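Local atomic coordinates of type III secretion system effector protein ExoU (PDB entry 4QMK), a protein that probably acts as a patatin-like phospholipase delivered by type III secretion and localised to the plasma membrane by a domain that binds phosphatidylinositol 4,5-bisphosphate. Residues G78-G83 with Q412-Q417; A332-F337 with E380-L385. All blocks are in the same frame, centred on the assembly; numbering follows the deposited sequence.

Interaction 1 (G78-G83 with Q412-Q417); sequences GIAFPG and QHLQAQ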
# COMPACT_ATOMS: atom_id res chain seq x y z
N GLY A 78 17.01 17.76 -23.61
CA GLY A 78 15.66 18.06 -23.28
C GLY A 78 15.26 19.50 -23.56
O GLY A 78 14.08 19.82 -23.53
N ILE A 79 16.22 20.35 -23.85
CA ILE A 79 15.94 21.74 -24.04
C ILE A 79 15.20 21.89 -25.32
O ILE A 79 14.57 22.90 -25.53
CB ILE A 79 17.25 22.63 -23.99
CG1 ILE A 79 16.94 24.12 -24.19
CG2 ILE A 79 18.27 22.24 -25.04
CD1 ILE A 79 16.03 24.65 -23.10
N ALA A 80 15.21 20.88 -26.17
CA ALA A 80 14.41 20.95 -27.43
C ALA A 80 12.91 20.66 -27.22
O ALA A 80 12.08 21.02 -28.04
CB ALA A 80 14.96 19.96 -28.45
N PHE A 81 12.55 20.01 -26.14
CA PHE A 81 11.16 19.56 -26.00
C PHE A 81 10.10 20.66 -26.10
O PHE A 81 8.98 20.41 -26.56
CB PHE A 81 10.96 18.79 -24.67
CG PHE A 81 11.55 17.42 -24.64
CD1 PHE A 81 11.40 16.57 -25.71
CD2 PHE A 81 12.14 16.92 -23.48
CE1 PHE A 81 11.90 15.26 -25.67
CE2 PHE A 81 12.61 15.62 -23.41
CZ PHE A 81 12.49 14.80 -24.51
N PRO A 82 10.42 21.87 -25.63
CA PRO A 82 9.40 22.90 -25.69
C PRO A 82 8.81 23.11 -27.08
O PRO A 82 7.60 23.27 -27.21
CB PRO A 82 10.13 24.14 -25.20
CG PRO A 82 11.04 23.60 -24.17
CD PRO A 82 11.55 22.30 -24.78
N GLY A 83 9.64 23.06 -28.11
CA GLY A 83 9.10 23.17 -29.47
C GLY A 83 8.14 22.00 -29.83
O GLY A 83 7.12 22.17 -30.55
N GLN A 412 16.07 29.06 -28.17
CA GLN A 412 14.94 29.52 -28.96
C GLN A 412 15.04 28.92 -30.36
O GLN A 412 14.05 28.55 -30.95
CB GLN A 412 14.98 31.09 -29.01
CG GLN A 412 13.64 31.84 -29.11
CD GLN A 412 13.73 33.33 -28.60
OE1 GLN A 412 14.28 33.61 -27.50
NE2 GLN A 412 13.17 34.27 -29.39
N HIS A 413 16.25 28.80 -30.87
CA HIS A 413 16.44 28.25 -32.21
C HIS A 413 16.18 26.70 -32.27
O HIS A 413 15.51 26.20 -33.19
CB HIS A 413 17.84 28.53 -32.75
CG HIS A 413 18.05 27.94 -34.11
ND1 HIS A 413 17.53 28.51 -35.26
CD2 HIS A 413 18.59 26.75 -34.50
CE1 HIS A 413 17.79 27.73 -36.30
NE2 HIS A 413 18.43 26.66 -35.87
N LEU A 414 16.74 25.99 -31.30
CA LEU A 414 16.63 24.56 -31.25
C LEU A 414 15.17 24.19 -31.06
O LEU A 414 14.63 23.31 -31.75
CB LEU A 414 17.49 24.01 -30.13
CG LEU A 414 17.84 22.55 -30.34
CD1 LEU A 414 18.85 22.44 -31.47
CD2 LEU A 414 18.39 21.94 -29.06
N GLN A 415 14.52 24.95 -30.18
CA GLN A 415 13.11 24.76 -29.94
C GLN A 415 12.29 24.98 -31.20
O GLN A 415 11.35 24.25 -31.47
CB GLN A 415 12.65 25.67 -28.81
CG GLN A 415 13.25 25.25 -27.47
CD GLN A 415 13.03 26.25 -26.39
OE1 GLN A 415 12.41 27.28 -26.60
NE2 GLN A 415 13.51 25.93 -25.19
N ALA A 416 12.66 25.97 -31.98
CA ALA A 416 11.94 26.21 -33.25
C ALA A 416 12.23 25.10 -34.30
O ALA A 416 11.42 24.87 -35.14
CB ALA A 416 12.27 27.60 -33.79
N GLN A 417 13.39 24.45 -34.25
CA GLN A 417 13.71 23.34 -35.14
C GLN A 417 12.83 22.12 -34.81
O GLN A 417 12.32 21.43 -35.69
CB GLN A 417 15.15 22.93 -34.97
CG GLN A 417 16.12 23.95 -35.48
CD GLN A 417 16.48 23.68 -36.91
OE1 GLN A 417 16.05 24.39 -37.83
NE2 GLN A 417 17.26 22.62 -37.12
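Gly-83 and Gln-415 bring the two backbones together: their CA atoms lie 4.3 Å apart where the 3-10 turn 78-80 and helix 81-90 meet the side of helix 408-431. CA of Gly-83 makes a CA-H...O contact with the backbone O of Gln-415 at 3.2 Å, an approach this close being possible because Gly-83 has no side chain. Gln-415 also makes the polar side-chain contact. Its CG stands anti to the carbonyl carbon (chi1 -68°), and beyond it the chain runs extended to Ile-79, where NE2 gives a hydrogen bond to the backbone O of Ile-79 at 3.2 Å. The bond is fairly straight at N-H (155°), and the acceptor lies almost in the glutamine's amide plane. The same NE2 also bonds to OD1 of Asn-127 on helix 119-127. Apolar groups line the amide: CD1 of Ile-79 comes to 3.5 Å from NE2, the two side chains crossing at about a right angle, while CG of Pro-82 also reaches 3.5 Å from NE2. One residue earlier on the helix, CD2 of Leu-414 touches both CG2 of Ile-79 and CB of Ala-80, each at 4.0 Å, and the same leucine packs on Leu-387 of strand 382-389. The amide of Gln-415 is thus a buried polar group whose NE2 is gripped by two oxygens, a backbone carbonyl and an asparagine side chain, which fixes its rotation and ties helix 408-431 to two separate parts of the patatin-like region.

Interaction 2 (A332-F337 with E380-L385); sequences ALIVKF and EQTVTL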
# COMPACT_ATOMS: atom_id res chain seq x y z
N ALA A 332 0.90 6.68 -31.35
CA ALA A 332 1.83 7.24 -30.42
C ALA A 332 2.63 8.36 -31.12
O ALA A 332 2.65 8.44 -32.35
CB ALA A 332 2.77 6.17 -29.94
N LEU A 333 3.27 9.20 -30.32
CA LEU A 333 4.27 10.10 -30.84
C LEU A 333 5.46 9.78 -29.95
O LEU A 333 5.40 9.95 -28.72
CB LEU A 333 3.85 11.56 -30.69
CG LEU A 333 4.90 12.57 -31.15
CD1 LEU A 333 5.25 12.40 -32.61
CD2 LEU A 333 4.31 13.95 -30.98
N ILE A 334 6.53 9.28 -30.55
CA ILE A 334 7.67 8.85 -29.77
C ILE A 334 8.72 9.81 -30.09
O ILE A 334 9.06 9.98 -31.26
CB ILE A 334 8.09 7.41 -30.20
CG1 ILE A 334 6.93 6.46 -29.89
CG2 ILE A 334 9.35 7.00 -29.46
CD1 ILE A 334 6.99 5.08 -30.59
N VAL A 335 9.28 10.46 -29.11
CA VAL A 335 10.23 11.60 -29.41
C VAL A 335 11.62 11.24 -29.08
O VAL A 335 11.91 11.01 -27.92
CB VAL A 335 9.84 12.84 -28.62
CG1 VAL A 335 10.73 14.00 -29.00
CG2 VAL A 335 8.39 13.18 -28.91
N LYS A 336 12.46 11.11 -30.11
CA LYS A 336 13.88 10.80 -29.97
C LYS A 336 14.77 11.93 -30.46
O LYS A 336 14.33 12.84 -31.15
CB LYS A 336 14.25 9.57 -30.77
CG LYS A 336 13.80 8.31 -30.10
CD LYS A 336 14.06 7.05 -30.90
CE LYS A 336 13.45 5.86 -30.14
NZ LYS A 336 13.69 4.51 -30.73
N PHE A 337 16.05 11.81 -30.18
CA PHE A 337 17.01 12.79 -30.66
C PHE A 337 17.94 12.22 -31.75
O PHE A 337 18.24 11.02 -31.76
CB PHE A 337 17.76 13.33 -29.48
CG PHE A 337 16.89 14.02 -28.50
CD1 PHE A 337 16.25 13.32 -27.54
CD2 PHE A 337 16.70 15.39 -28.59
CE1 PHE A 337 15.43 13.98 -26.64
CE2 PHE A 337 15.88 16.04 -27.72
CZ PHE A 337 15.25 15.35 -26.74
N GLU A 380 7.31 4.37 -37.62
CA GLU A 380 6.52 5.35 -38.36
C GLU A 380 5.99 6.42 -37.41
O GLU A 380 5.72 7.58 -37.82
CB GLU A 380 5.31 4.67 -39.01
CG GLU A 380 5.61 3.87 -40.28
CD GLU A 380 4.49 2.88 -40.66
OE1 GLU A 380 3.41 2.90 -40.03
OE2 GLU A 380 4.70 2.07 -41.58
N GLN A 381 5.82 6.05 -36.14
CA GLN A 381 5.29 6.95 -35.16
C GLN A 381 6.36 7.68 -34.40
O GLN A 381 6.08 8.35 -33.41
CB GLN A 381 4.42 6.16 -34.21
CG GLN A 381 3.09 5.81 -34.86
CD GLN A 381 2.35 4.67 -34.20
OE1 GLN A 381 2.01 4.71 -33.02
NE2 GLN A 381 2.06 3.68 -34.96
N THR A 382 7.61 7.53 -34.84
CA THR A 382 8.74 8.09 -34.14
C THR A 382 9.16 9.36 -34.83
O THR A 382 9.21 9.37 -36.06
CB THR A 382 9.92 7.11 -34.18
OG1 THR A 382 9.58 5.94 -33.41
CG2 THR A 382 11.14 7.73 -33.65
N VAL A 383 9.46 10.42 -34.07
CA VAL A 383 9.98 11.65 -34.65
C VAL A 383 11.34 11.94 -34.03
O VAL A 383 11.52 11.86 -32.79
CB VAL A 383 8.98 12.84 -34.48
CG1 VAL A 383 8.83 13.24 -33.05
CG2 VAL A 383 9.40 14.02 -35.31
N THR A 384 12.28 12.30 -34.88
CA THR A 384 13.68 12.55 -34.46
C THR A 384 14.02 14.04 -34.49
O THR A 384 14.14 14.64 -35.53
CB THR A 384 14.65 11.77 -35.37
OG1 THR A 384 14.33 10.36 -35.29
CG2 THR A 384 16.06 11.97 -34.95
N LEU A 385 14.15 14.63 -33.31
CA LEU A 385 14.41 16.04 -33.21
C LEU A 385 15.85 16.29 -33.65
O LEU A 385 16.75 15.65 -33.15
CB LEU A 385 14.17 16.53 -31.79
CG LEU A 385 12.79 16.31 -31.20
CD1 LEU A 385 12.70 17.08 -29.88
CD2 LEU A 385 11.67 16.76 -32.13
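Ile-334 and Val-383 sit at the middle of a parallel pairing in which strand 332-337 runs beside strand 382-385, their axes 4.5 Å apart at closest approach and turned by 31°. Val-383 uses both of its backbone polar atoms: its N gives a nearly straight bond (171°) to O of Ile-334, and its O receives N of Lys-336. Leu-385 N bonds to O of Lys-336 at 2.8 Å, and Ile-334 N to O of Gln-381. Gln-381, where helix 374-380 gives way to the strand, prolongs the pairing with its side chain: OE1 accepts N of Ala-332 at 2.8 Å, the donor tilted 28° from the amide carbonyl plane.

On the face with Leu-333, Val-335 and Phe-337 the packing is close. CD1 of Leu-333 meets CG1 of Val-383 at 3.7 Å; this CG1 is set between the backbone N and the carbonyl carbon. CG1 of Val-335 touches CD1 of Leu-385 at 3.8 Å, and CD1 of Leu-385 also comes obliquely to CE2 of the Phe-337 ring, the leucine and phenylalanine side chains lying side by side. Both strands belong to the mixed sheet at the heart of the patatin-like fold, with 68-72 bonded along the other edge of 332-337 and helices 81-90 and 408-431 packed over this apolar face.

The other face is sparser: it is closed at Ile-334, which is buried, and opens to solvent at Lys-336 and Thr-384. Here the side chain of Lys-336 runs extended, its CD 4.1 Å from CG2 of Thr-382, and Thr-384 is exposed. OG1 of Thr-382 lies 3.8 Å from CB of Ile-334, but the hydroxyl is hydrogen-bonded to O of Phe-378, back in the preceding helix.

How the interactions relate
Interactions 1 and 2, centred about 15 Å apart, share one apolar layer between sheet and helices. CE1 of Phe-81 lies 3.5 Å from CZ of Phe-337, the ring planes at about 60°, and 3.8 Å from CG1 of Val-335; CB of Ala-80 lies 3.9 Å from CD1 of Leu-385. Helix 408-431 serves both contacts, through Leu-414 and Gln-415 in interaction 1 and through Thr-421, Val-422 and His-425 over the sheet of interaction 2. Phe-337 also lies near, without touching, the GxSxG sequence of Gly-102, Ser-104 and Gly-106, consistent with the nucleophile elbow of patatin-like phospholipases, so interaction 2 probably borders the active site.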